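Local coordinates for protein endo-1,4-beta-xylanase (Bacteroides thetaiotaomicron VPI-5482, PDB 3KST) that probably hydrolyses glycosidic bonds in xylan-type plant polysaccharides, as a calcium-binding glycoside hydrolase of family 43, at residues L22-P27 with A51-D56; F134-D137 with P141-Y144; P192-K197 with Y201-S206. All coordinates share one frame; numbering follows the deposited sequence. Where two conformers were deposited one is given.

Contact 1 of 3, residues L22-P27 with A51-D56; sequences LPIADP and ACFSSD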
ATOM      1  N   LEU A  22       5.262  -7.865  13.012  1.00 13.40           N
ATOM      2  CA  LEU A  22       4.727  -8.323  11.715  1.00 12.91           C
ATOM      3  C   LEU A  22       5.830  -7.876  10.732  1.00 12.27           C
ATOM      4  O   LEU A  22       5.895  -6.693  10.354  1.00 12.68           O
ATOM      5  CB  LEU A  22       3.356  -7.721  11.432  1.00 13.63           C
ATOM      6  CG  LEU A  22       2.803  -8.133  10.068  1.00 13.60           C
ATOM      7  CD1 LEU A  22       2.827  -9.661   9.888  1.00 13.46           C
ATOM      8  CD2 LEU A  22       1.416  -7.577   9.859  1.00 14.69           C
ATOM      9  N   PRO A  23       6.698  -8.820  10.307  1.00 11.52           N
ATOM     10  CA  PRO A  23       7.932  -8.448   9.655  1.00 10.69           C
ATOM     11  C   PRO A  23       7.852  -8.089   8.170  1.00  9.44           C
ATOM     12  O   PRO A  23       8.543  -8.699   7.340  1.00  8.98           O
ATOM     13  CB  PRO A  23       8.805  -9.677   9.925  1.00 10.70           C
ATOM     14  CG  PRO A  23       7.863 -10.791   9.812  1.00 11.29           C
ATOM     15  CD  PRO A  23       6.584 -10.303  10.409  1.00 11.47           C
ATOM     16  N   ILE A  24       7.055  -7.078   7.849  1.00  8.73           N
ATOM     17  CA  ILE A  24       6.926  -6.570   6.454  1.00  8.92           C
ATOM     18  C   ILE A  24       6.984  -5.040   6.426  1.00  9.39           C
ATOM     19  O   ILE A  24       6.697  -4.368   7.435  1.00  8.42           O
ATOM     20  CB  ILE A  24       5.597  -7.009   5.764  1.00  9.55           C
ATOM     21  CG1 ILE A  24       4.353  -6.532   6.564  1.00  9.66           C
ATOM     22  CG2 ILE A  24       5.554  -8.539   5.589  1.00  8.79           C
ATOM     23  CD1 ILE A  24       2.995  -6.944   5.995  1.00 10.39           C
ATOM     24  N   ALA A  25       7.360  -4.519   5.257  1.00  8.98           N
ATOM     25  CA  ALA A  25       7.297  -3.094   4.949  1.00  8.80           C
ATOM     26  C   ALA A  25       6.154  -2.914   3.928  1.00  9.55           C
ATOM     27  O   ALA A  25       5.589  -3.886   3.410  1.00  9.56           O
ATOM     28  CB  ALA A  25       8.624  -2.595   4.378  1.00 10.09           C
ATOM     29  N   ASP A  26       5.830  -1.660   3.658  1.00  8.68           N
ATOM     30  CA  ASP A  26       4.823  -1.261   2.659  1.00  8.20           C
ATOM     31  C   ASP A  26       3.520  -2.081   2.759  1.00  8.28           C
ATOM     32  O   ASP A  26       3.021  -2.594   1.724  1.00  8.44           O
ATOM     33  CB  ASP A  26       5.472  -1.441   1.274  1.00  8.06           C
ATOM     34  CG  ASP A  26       6.844  -0.756   1.146  1.00  8.46           C
ATOM     35  OD1 ASP A  26       7.070   0.347   1.735  1.00  5.28           O
ATOM     36  OD2 ASP A  26       7.703  -1.298   0.412  1.00  8.86           O
ATOM     37  N   PRO A  27       3.007  -2.282   4.002  1.00  7.35           N
ATOM     38  CA  PRO A  27       1.882  -3.172   4.200  1.00  7.67           C
ATOM     39  C   PRO A  27       0.544  -2.817   3.554  1.00  7.78           C
ATOM     40  O   PRO A  27       0.207  -1.636   3.347  1.00  7.18           O
ATOM     41  CB  PRO A  27       1.750  -3.206   5.747  1.00  7.13           C
ATOM     42  CG  PRO A  27       2.131  -1.832   6.123  1.00  6.76           C
ATOM     43  CD  PRO A  27       3.371  -1.664   5.295  1.00  6.79           C
ATOM     44  N   ALA A  51       4.957 -12.808   0.914  1.00 10.69           N
ATOM     45  CA  ALA A  51       4.295 -13.692   1.865  1.00  9.99           C
ATOM     46  C   ALA A  51       2.852 -13.243   2.013  1.00 10.57           C
ATOM     47  O   ALA A  51       2.467 -12.148   1.586  1.00 10.86           O
ATOM     48  CB  ALA A  51       4.996 -13.636   3.236  1.00  9.89           C
ATOM     49  N   CYS A  52       2.064 -14.114   2.633  1.00 11.25           N
ATOM     50  CA  CYS A  52       0.683 -13.849   3.035  1.00 11.20           C
ATOM     51  C   CYS A  52       0.597 -14.148   4.530  1.00 10.60           C
ATOM     52  O   CYS A  52       1.045 -15.192   4.952  1.00 10.71           O
ATOM     53  CB  CYS A  52      -0.328 -14.737   2.316  1.00 11.52           C
ATOM     54  SG  CYS A  52      -2.017 -14.495   2.925  1.00 13.82           S
ATOM     55  N   PHE A  53       0.071 -13.208   5.301  1.00 11.06           N
ATOM     56  CA  PHE A  53      -0.228 -13.428   6.733  1.00 11.31           C
ATOM     57  C   PHE A  53      -1.728 -13.275   6.912  1.00 12.01           C
ATOM     58  O   PHE A  53      -2.326 -12.418   6.257  1.00 13.15           O
ATOM     59  CB  PHE A  53       0.482 -12.400   7.616  1.00 11.09           C
ATOM     60  CG  PHE A  53       1.969 -12.406   7.476  1.00 10.97           C
ATOM     61  CD1 PHE A  53       2.572 -11.662   6.471  1.00  9.87           C
ATOM     62  CD2 PHE A  53       2.772 -13.128   8.355  1.00 10.34           C
ATOM     63  CE1 PHE A  53       3.978 -11.646   6.323  1.00 11.83           C
ATOM     64  CE2 PHE A  53       4.162 -13.131   8.237  1.00 11.30           C
ATOM     65  CZ  PHE A  53       4.782 -12.379   7.204  1.00 10.79           C
ATOM     66  N   SER A  54      -2.351 -14.087   7.782  1.00 12.43           N
ATOM     67  CA  SER A  54      -3.767 -13.913   8.106  1.00 12.68           C
ATOM     68  C   SER A  54      -3.980 -13.730   9.614  1.00 12.28           C
ATOM     69  O   SER A  54      -3.154 -14.142  10.423  1.00 12.69           O
ATOM     70  CB  SER A  54      -4.644 -15.064   7.593  1.00 12.07           C
ATOM     71  OG  SER A  54      -4.498 -16.232   8.374  1.00 13.87           O
ATOM     72  N   SER A  55      -5.127 -13.157   9.952  1.00 12.36           N
ATOM     73  CA  SER A  55      -5.512 -12.834  11.338  1.00 12.08           C
ATOM     74  C   SER A  55      -7.020 -12.717  11.526  1.00 12.38           C
ATOM     75  O   SER A  55      -7.735 -12.286  10.603  1.00 12.56           O
ATOM     76  CB  SER A  55      -4.871 -11.511  11.751  1.00 12.61           C
ATOM     77  OG  SER A  55      -5.273 -11.066  13.053  1.00 12.07           O
ATOM     78  N   ASP A  56      -7.471 -13.077  12.733  1.00 12.31           N
ATOM     79  CA  ASP A  56      -8.855 -12.946  13.173  1.00 14.38           C
ATOM     80  C   ASP A  56      -9.110 -11.644  13.952  1.00 14.96           C
ATOM     81  O   ASP A  56     -10.243 -11.125  13.966  1.00 15.06           O
ATOM     82  CB  ASP A  56      -9.207 -14.127  14.100  1.00 14.18           C
ATOM     83  CG  ASP A  56      -9.204 -15.458  13.389  1.00 17.06           C
ATOM     84  OD1 ASP A  56      -9.752 -15.530  12.279  1.00 19.70           O
ATOM     85  OD2 ASP A  56      -8.712 -16.456  13.952  1.00 17.28           O
TER
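L22 sets one methyl squarely over a face of the F53 ring. Its CD1 lies 3.8 Å from the F53 ring centroid and only 13° off the ring normal, a CH-pi contact. The torsion of L22 explains this reach. CG stands anti to the backbone N (chi1 178°), and the chain then bends at chi2 52° to bring CD1 over the ring. L22 and F53 point in opposing senses as they pass. I24 meets the same ring further out. Its CG2 comes obliquely to F53 CE1 at 3.6 Å, and I24 likewise runs counter to F53. P23 closes the group more loosely, with CD 4.2 Å from F53 CZ. P23 is the centre of an inverse gamma turn, closed by the bond from I24 N to L22 O at 2.8 Å. In the five-bladed beta-propeller of family 43, this turn belongs to the loop that enters strand 27-32. Strand 49-55, which carries F53, lies in the same blade. No hydrogen bond joins the two segments, so apolar side chains make the contact. V304 of strand 293-305 touches L22, P23 and F53, and R63 of strand 60-69 also packs on F53. Two residues after I24 the chain bends sharply at D26, the predicted proton acceptor. D26 OD2 is hydrogen-bonded to T41 OG1, and D26 N to H267 ND1.

Contact 2 of 3, residues F134-D137 with P141-Y144; sequences FIDD and PYLY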
ATOM      1  N   PHE A 134      -7.953   1.351  -7.778  1.00 10.04           N
ATOM      2  CA  PHE A 134      -9.230   1.903  -7.351  1.00 11.26           C
ATOM      3  C   PHE A 134     -10.268   1.704  -8.458  1.00 11.61           C
ATOM      4  O   PHE A 134     -10.043   2.116  -9.588  1.00 12.49           O
ATOM      5  CB  PHE A 134      -9.110   3.376  -7.072  1.00 11.25           C
ATOM      6  CG  PHE A 134     -10.441   4.030  -6.777  1.00 11.32           C
ATOM      7  CD1 PHE A 134     -11.151   3.682  -5.637  1.00 12.63           C
ATOM      8  CD2 PHE A 134     -10.991   4.959  -7.675  1.00 10.72           C
ATOM      9  CE1 PHE A 134     -12.405   4.268  -5.363  1.00 13.29           C
ATOM     10  CE2 PHE A 134     -12.229   5.554  -7.425  1.00 12.05           C
ATOM     11  CZ  PHE A 134     -12.938   5.211  -6.268  1.00 11.69           C
ATOM     12  N   ILE A 135     -11.401   1.088  -8.127  1.00 11.94           N
ATOM     13  CA  ILE A 135     -12.494   0.863  -9.090  1.00 12.90           C
ATOM     14  C   ILE A 135     -13.643   1.750  -8.620  1.00 12.25           C
ATOM     15  O   ILE A 135     -14.197   1.526  -7.556  1.00 13.51           O
ATOM     16  CB  ILE A 135     -12.927  -0.624  -9.190  1.00 13.03           C
ATOM     17  CG1 ILE A 135     -11.753  -1.470  -9.693  1.00 13.72           C
ATOM     18  CG2 ILE A 135     -14.096  -0.788 -10.201  1.00 15.41           C
ATOM     19  CD1 ILE A 135     -12.005  -3.006  -9.646  1.00 13.86           C
ATOM     20  N   ASP A 136     -14.022   2.716  -9.447  1.00 12.97           N
ATOM     21  CA  ASP A 136     -15.004   3.729  -9.052  1.00 13.66           C
ATOM     22  C   ASP A 136     -16.434   3.161  -9.115  1.00 13.79           C
ATOM     23  O   ASP A 136     -16.659   2.073  -9.628  1.00 14.47           O
ATOM     24  CB  ASP A 136     -14.850   4.975  -9.963  1.00 13.60           C
ATOM     25  CG  ASP A 136     -15.302   6.265  -9.312  1.00 13.38           C
ATOM     26  OD1 ASP A 136     -15.835   6.240  -8.176  1.00 15.20           O
ATOM     27  OD2 ASP A 136     -15.165   7.318  -9.959  1.00 11.01           O
ATOM     28  N   ASP A 137     -17.382   3.925  -8.580  1.00 15.42           N
ATOM     29  CA  ASP A 137     -18.818   3.596  -8.606  1.00 15.95           C
ATOM     30  C   ASP A 137     -19.354   3.363 -10.039  1.00 16.33           C
ATOM     31  O   ASP A 137     -20.287   2.582 -10.229  1.00 17.47           O
ATOM     32  CB  ASP A 137     -19.591   4.679  -7.866  1.00 16.60           C
ATOM     33  CG  ASP A 137     -19.199   4.768  -6.395  1.00 16.49           C
ATOM     34  OD1 ASP A 137     -18.941   3.718  -5.761  1.00 23.13           O
ATOM     35  OD2 ASP A 137     -19.123   5.882  -5.877  1.00 20.54           O
ATOM     36  N   PRO A 141     -11.827   1.244 -13.774  1.00 12.27           N
ATOM     37  CA  PRO A 141     -10.629   0.959 -12.954  1.00 12.42           C
ATOM     38  C   PRO A 141      -9.556   2.038 -13.121  1.00 12.58           C
ATOM     39  O   PRO A 141      -9.307   2.467 -14.248  1.00 12.85           O
ATOM     40  CB  PRO A 141     -10.140  -0.376 -13.533  1.00 12.64           C
ATOM     41  CG  PRO A 141     -10.541  -0.328 -14.951  1.00 12.40           C
ATOM     42  CD  PRO A 141     -11.844   0.403 -14.988  1.00 12.21           C
ATOM     43  N   TYR A 142      -8.943   2.465 -12.009  1.00 11.71           N
ATOM     44  CA  TYR A 142      -7.819   3.421 -12.011  1.00 11.07           C
ATOM     45  C   TYR A 142      -6.648   2.810 -11.262  1.00 10.26           C
ATOM     46  O   TYR A 142      -6.862   2.187 -10.214  1.00 12.12           O
ATOM     47  CB  TYR A 142      -8.200   4.747 -11.348  1.00 10.31           C
ATOM     48  CG  TYR A 142      -9.316   5.445 -12.051  1.00  9.60           C
ATOM     49  CD1 TYR A 142      -9.074   6.255 -13.157  1.00  9.55           C
ATOM     50  CD2 TYR A 142     -10.643   5.293 -11.607  1.00 11.03           C
ATOM     51  CE1 TYR A 142     -10.134   6.914 -13.815  1.00  9.84           C
ATOM     52  CE2 TYR A 142     -11.689   5.940 -12.245  1.00 13.10           C
ATOM     53  CZ  TYR A 142     -11.432   6.732 -13.359  1.00 11.69           C
ATOM     54  OH  TYR A 142     -12.488   7.362 -13.959  1.00 12.23           O
ATOM     55  N   LEU A 143      -5.434   2.975 -11.792  1.00  9.62           N
ATOM     56  CA  LEU A 143      -4.198   2.534 -11.131  1.00  9.05           C
ATOM     57  C   LEU A 143      -3.347   3.752 -10.815  1.00  9.43           C
ATOM     58  O   LEU A 143      -3.028   4.568 -11.720  1.00  8.98           O
ATOM     59  CB  LEU A 143      -3.387   1.539 -11.987  1.00  8.99           C
ATOM     60  CG  LEU A 143      -2.241   0.816 -11.247  1.00  7.92           C
ATOM     61  CD1 LEU A 143      -2.840  -0.117 -10.218  1.00  8.37           C
ATOM     62  CD2 LEU A 143      -1.352  -0.027 -12.200  1.00 11.56           C
ATOM     63  N   TYR A 144      -3.004   3.876  -9.531  1.00  9.22           N
ATOM     64  CA  TYR A 144      -2.117   4.892  -8.987  1.00  9.25           C
ATOM     65  C   TYR A 144      -0.764   4.203  -8.848  1.00  9.34           C
ATOM     66  O   TYR A 144      -0.704   3.037  -8.480  1.00  9.42           O
ATOM     67  CB  TYR A 144      -2.633   5.430  -7.648  1.00  8.49           C
ATOM     68  CG  TYR A 144      -3.997   6.029  -7.836  1.00 10.01           C
ATOM     69  CD1 TYR A 144      -5.131   5.217  -7.853  1.00  8.14           C
ATOM     70  CD2 TYR A 144      -4.159   7.397  -8.089  1.00 10.90           C
ATOM     71  CE1 TYR A 144      -6.401   5.743  -8.119  1.00 10.62           C
ATOM     72  CE2 TYR A 144      -5.441   7.940  -8.335  1.00 12.90           C
ATOM     73  CZ  TYR A 144      -6.550   7.102  -8.341  1.00  9.38           C
ATOM     74  OH  TYR A 144      -7.808   7.589  -8.585  1.00 13.44           O
TER
HETATM   75  O   HOH W   1     -14.799   7.456 -12.605  1.00 13.20           O
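P141 faces I135 in a non-hydrogen-bonded antiparallel pair. I135 CG1 lies 4.3 Å from P141 CB, and this apolar pair sits on one face of the sheet. Y142 follows and turns to the other face, with F134 as its hydrogen-bonded partner. Y142 N donates to F134 O at 2.7 Å. F134 N returns a bond to Y142 O at 2.8 Å. F134 and Y142 extend alongside each other in the same direction, with CD2 of F134 4.0 Å from CD2 of Y142. The Y142 ring turns its edge to D136, whose CB is 4.0 Å from Y142 CE2. A water continues this link. It lies in the plane of the Y142 ring, 2.7 Å from Y142 OH, and donates a hydrogen bond to D136 OD2. That carboxylate is gripped further: OD2 is also hydrogen-bonded to Y201 OH, while OD1 takes D137 N from above the carboxylate plane and forms a salt bridge with K196. Y144 comes last on the strand. Its CE1 lies 3.7 Å from F134 CB. With CG anti to the carbonyl carbon (chi1 -59°), the ring swings toward F134 and presents its edge to CB. Y144 OH is hydrogen-bonded to P225 O. Strands 129-135 and 141-148 form a beta hairpin, the first two strands of a four-stranded antiparallel propeller blade.

Contact 3 of 3, residues P192-K197 with Y201-S206; sequences PSLLKK and YYLIYS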
ATOM      1  N   PRO A 192       0.826   5.423  -2.797  1.00  9.38           N
ATOM      2  CA  PRO A 192      -0.564   5.878  -2.858  1.00  9.41           C
ATOM      3  C   PRO A 192      -1.634   4.884  -2.351  1.00  8.80           C
ATOM      4  O   PRO A 192      -1.468   3.661  -2.414  1.00  8.58           O
ATOM      5  CB  PRO A 192      -0.768   6.131  -4.370  1.00  9.11           C
ATOM      6  CG  PRO A 192       0.108   5.178  -5.005  1.00  8.67           C
ATOM      7  CD  PRO A 192       1.348   5.179  -4.157  1.00  9.33           C
ATOM      8  N   SER A 193      -2.738   5.448  -1.862  1.00  9.33           N
ATOM      9  CA  SER A 193      -3.958   4.728  -1.450  1.00 10.03           C
ATOM     10  C   SER A 193      -5.147   5.627  -1.786  1.00  9.48           C
ATOM     11  O   SER A 193      -5.110   6.824  -1.478  1.00 10.44           O
ATOM     12  CB  SER A 193      -3.947   4.415   0.042  1.00  9.98           C
ATOM     13  OG  SER A 193      -2.809   3.637   0.392  1.00  9.71           O
ATOM     14  N   LEU A 194      -6.205   5.055  -2.357  1.00  9.83           N
ATOM     15  CA  LEU A 194      -7.368   5.834  -2.788  1.00 10.81           C
ATOM     16  C   LEU A 194      -8.608   5.357  -2.055  1.00 10.44           C
ATOM     17  O   LEU A 194      -8.851   4.140  -1.936  1.00 10.94           O
ATOM     18  CB  LEU A 194      -7.538   5.735  -4.318  1.00 11.38           C
ATOM     19  CG  LEU A 194      -8.205   6.873  -5.092  1.00 12.51           C
ATOM     20  CD1 LEU A 194      -9.644   7.098  -4.648  1.00 15.56           C
ATOM     21  CD2 LEU A 194      -7.371   8.175  -5.012  1.00 15.95           C
ATOM     22  N   LEU A 195      -9.361   6.316  -1.534  1.00 11.21           N
ATOM     23  CA  LEU A 195     -10.690   6.063  -0.947  1.00 11.33           C
ATOM     24  C   LEU A 195     -11.643   7.145  -1.438  1.00 11.17           C
ATOM     25  O   LEU A 195     -11.236   8.307  -1.618  1.00 10.80           O
ATOM     26  CB  LEU A 195     -10.634   6.093   0.560  1.00 12.23           C
ATOM     27  CG  LEU A 195      -9.958   4.950   1.286  1.00 12.96           C
ATOM     28  CD1 LEU A 195     -10.081   5.249   2.741  1.00 14.11           C
ATOM     29  CD2 LEU A 195     -10.600   3.621   0.953  1.00  9.44           C
ATOM     30  N   LYS A 196     -12.898   6.760  -1.669  1.00 12.21           N
ATOM     31  CA  LYS A 196     -13.930   7.727  -2.064  1.00 11.95           C
ATOM     32  C   LYS A 196     -14.971   7.751  -0.953  1.00 13.05           C
ATOM     33  O   LYS A 196     -15.320   6.697  -0.420  1.00 14.10           O
ATOM     34  CB  LYS A 196     -14.582   7.307  -3.376  1.00 11.24           C
ATOM     35  CG  LYS A 196     -15.660   8.302  -3.902  1.00 12.36           C
ATOM     36  CD  LYS A 196     -16.334   7.735  -5.135  1.00 11.94           C
ATOM     37  CE  LYS A 196     -17.335   8.682  -5.789  1.00 13.21           C
ATOM     38  NZ  LYS A 196     -17.956   8.064  -7.040  1.00 10.74           N
ATOM     39  N   LYS A 197     -15.418   8.942  -0.567  1.00 13.58           N
ATOM     40  CA  LYS A 197     -16.514   9.084   0.417  1.00 15.35           C
ATOM     41  C   LYS A 197     -17.292  10.362   0.161  1.00 15.32           C
ATOM     42  O   LYS A 197     -16.674  11.408   0.025  1.00 13.84           O
ATOM     43  CB  LYS A 197     -15.974   9.099   1.832  1.00 15.28           C
ATOM     44  CG  LYS A 197     -17.041   8.933   2.912  1.00 17.06           C
ATOM     45  CD  LYS A 197     -16.400   8.885   4.287  1.00 19.34           C
ATOM     46  CE  LYS A 197     -17.387   8.430   5.352  1.00 19.25           C
ATOM     47  NZ  LYS A 197     -16.734   8.386   6.687  1.00 20.92           N
ATOM     48  N   TYR A 201     -12.742  12.256  -3.612  1.00 11.41           N
ATOM     49  CA  TYR A 201     -11.686  11.237  -3.771  1.00 11.16           C
ATOM     50  C   TYR A 201     -10.501  11.679  -2.931  1.00 10.94           C
ATOM     51  O   TYR A 201     -10.025  12.814  -3.098  1.00 10.10           O
ATOM     52  CB  TYR A 201     -11.266  11.114  -5.233  1.00 10.60           C
ATOM     53  CG  TYR A 201     -12.414  10.676  -6.119  1.00 11.99           C
ATOM     54  CD1 TYR A 201     -13.277  11.619  -6.692  1.00 12.02           C
ATOM     55  CD2 TYR A 201     -12.653   9.327  -6.379  1.00 10.33           C
ATOM     56  CE1 TYR A 201     -14.356  11.224  -7.509  1.00 10.72           C
ATOM     57  CE2 TYR A 201     -13.722   8.924  -7.193  1.00 11.95           C
ATOM     58  CZ  TYR A 201     -14.562   9.893  -7.764  1.00 11.32           C
ATOM     59  OH  TYR A 201     -15.617   9.549  -8.581  1.00 12.77           O
ATOM     60  N   TYR A 202     -10.068  10.802  -2.014  1.00 10.26           N
ATOM     61  CA  TYR A 202      -8.969  11.027  -1.083  1.00 10.14           C
ATOM     62  C   TYR A 202      -7.784  10.189  -1.490  1.00  9.83           C
ATOM     63  O   TYR A 202      -7.911   8.945  -1.560  1.00 10.10           O
ATOM     64  CB  TYR A 202      -9.376  10.601   0.339  1.00  9.97           C
ATOM     65  CG  TYR A 202     -10.488  11.425   0.911  1.00 10.72           C
ATOM     66  CD1 TYR A 202     -11.817  11.161   0.576  1.00 10.06           C
ATOM     67  CD2 TYR A 202     -10.219  12.487   1.800  1.00 11.27           C
ATOM     68  CE1 TYR A 202     -12.834  11.928   1.102  1.00 10.29           C
ATOM     69  CE2 TYR A 202     -11.217  13.263   2.310  1.00 12.35           C
ATOM     70  CZ  TYR A 202     -12.538  12.973   1.967  1.00 11.70           C
ATOM     71  OH  TYR A 202     -13.558  13.724   2.452  1.00 13.42           O
ATOM     72  N   LEU A 203      -6.673  10.865  -1.800  1.00  9.35           N
ATOM     73  CA  LEU A 203      -5.422  10.216  -2.180  0.50  9.80           C
ATOM     74  C   LEU A 203      -4.497  10.340  -0.978  1.00  9.87           C
ATOM     75  O   LEU A 203      -4.041  11.449  -0.646  1.00  9.81           O
ATOM     76  CB  LEU A 203      -4.831  10.854  -3.439  0.50  9.37           C
ATOM     77  CG  LEU A 203      -3.609  10.226  -4.121  0.50 10.77           C
ATOM     78  CD1 LEU A 203      -3.411  10.875  -5.512  0.50  9.99           C
ATOM     79  CD2 LEU A 203      -2.325  10.296  -3.326  0.50 11.59           C
ATOM     80  N   ILE A 204      -4.238   9.199  -0.322  1.00 10.62           N
ATOM     81  CA  ILE A 204      -3.421   9.107   0.882  1.00 10.41           C
ATOM     82  C   ILE A 204      -2.027   8.556   0.461  1.00 10.44           C
ATOM     83  O   ILE A 204      -1.910   7.484  -0.194  1.00  9.55           O
ATOM     84  CB  ILE A 204      -4.155   8.224   1.943  1.00 10.68           C
ATOM     85  CG1 ILE A 204      -5.633   8.656   2.099  1.00 10.72           C
ATOM     86  CG2 ILE A 204      -3.413   8.308   3.250  1.00 10.27           C
ATOM     87  CD1 ILE A 204      -6.572   7.551   2.529  1.00 14.97           C
ATOM     88  N   TYR A 205      -0.975   9.298   0.800  1.00  8.69           N
ATOM     89  CA  TYR A 205       0.369   8.999   0.318  1.00  8.84           C
ATOM     90  C   TYR A 205       1.443   9.218   1.355  1.00  8.74           C
ATOM     91  O   TYR A 205       1.188   9.869   2.391  1.00  8.99           O
ATOM     92  CB  TYR A 205       0.653   9.903  -0.923  1.00  9.32           C
ATOM     93  CG  TYR A 205       0.694  11.385  -0.588  1.00  9.94           C
ATOM     94  CD1 TYR A 205      -0.468  12.172  -0.633  1.00  8.81           C
ATOM     95  CD2 TYR A 205       1.901  12.003  -0.210  1.00  9.99           C
ATOM     96  CE1 TYR A 205      -0.422  13.555  -0.290  1.00 10.03           C
ATOM     97  CE2 TYR A 205       1.949  13.383   0.144  1.00  8.11           C
ATOM     98  CZ  TYR A 205       0.779  14.142   0.076  1.00 10.47           C
ATOM     99  OH  TYR A 205       0.785  15.473   0.433  1.00  9.18           O
ATOM    100  N   SER A 206       2.635   8.711   1.047  1.00  9.10           N
ATOM    101  CA  SER A 206       3.823   8.917   1.883  1.00  9.04           C
ATOM    102  C   SER A 206       4.850   9.822   1.181  1.00  9.68           C
ATOM    103  O   SER A 206       4.953   9.821  -0.044  1.00 10.04           O
ATOM    104  CB  SER A 206       4.467   7.576   2.240  1.00  8.53           C
ATOM    105  OG  SER A 206       3.571   6.696   2.900  1.00  9.91           O
TER
HETATM  106  O   HOH W   2      -1.475   5.414   1.847  1.00 12.12           O
HETATM  107  O   HOH W   3     -16.178  13.415   1.990  1.00 24.31           O
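K196 lays its extended side chain along one face of the Y201 ring. K196 CG is 4.2 Å from the Y201 ring centroid, a CH-pi contact offset toward the rim. The contact belongs to the beta hairpin of strands 189-197 and 200-207, which opens a four-stranded antiparallel propeller blade. CG anti to the backbone N (chi1 -178°) and an extended chain keep K196 alongside Y201 over its whole length. K196 NZ makes a weak hydrogen bond to Y201 OH at 3.2 Å. Both ends have stronger partners in the acidic pair D136 and D137. L194 reaches the edge of the Y201 ring, its CD1 4.1 Å from Y201 CD2. The two side chains cross at a slant. L194 also packs CD2 against CB of L203, on the same face as K196 and Y201. S193, L195, Y202 and I204 occupy the other face, where F285 touches L195 and I204. L195 and Y202 exchange two backbone bonds, and the one from Y202 N to L195 O is 2.8 Å long and nearly straight at 170°. S193 and I204 form the other hydrogen-bonded pair, but the bond from S193 N to I204 O is weak. The S193 side chain is about 5 Å from the bound calcium ion, which E83 and H251 bind. At the hairpin end, a water in the plane of the Y202 ring sits 2.7 Å from Y202 OH and donates to K197 O at 2.9 Å.

Along the chain the contacts run from 1 to 3. Contact 1 joins the loop before strand 27-32 to strand 49-55, in the blade formed by strands 27-32 to 60-69, whereas contacts 2 and 3 each lie in a separate four-stranded antiparallel sheet. Contacts 2 and 3 are neighbours, with centres about 11 Å apart. They touch through the acidic turn of contact 2 and by packing of F134 on Y201. Contact 1 lies across the chain's centre, about 24 Å from contact 2 and 21 Å from contact 3, centre to centre. The calcium ion lies between contact 1 and the other two, consistent with blades round a central axis, as in family 43 propellers.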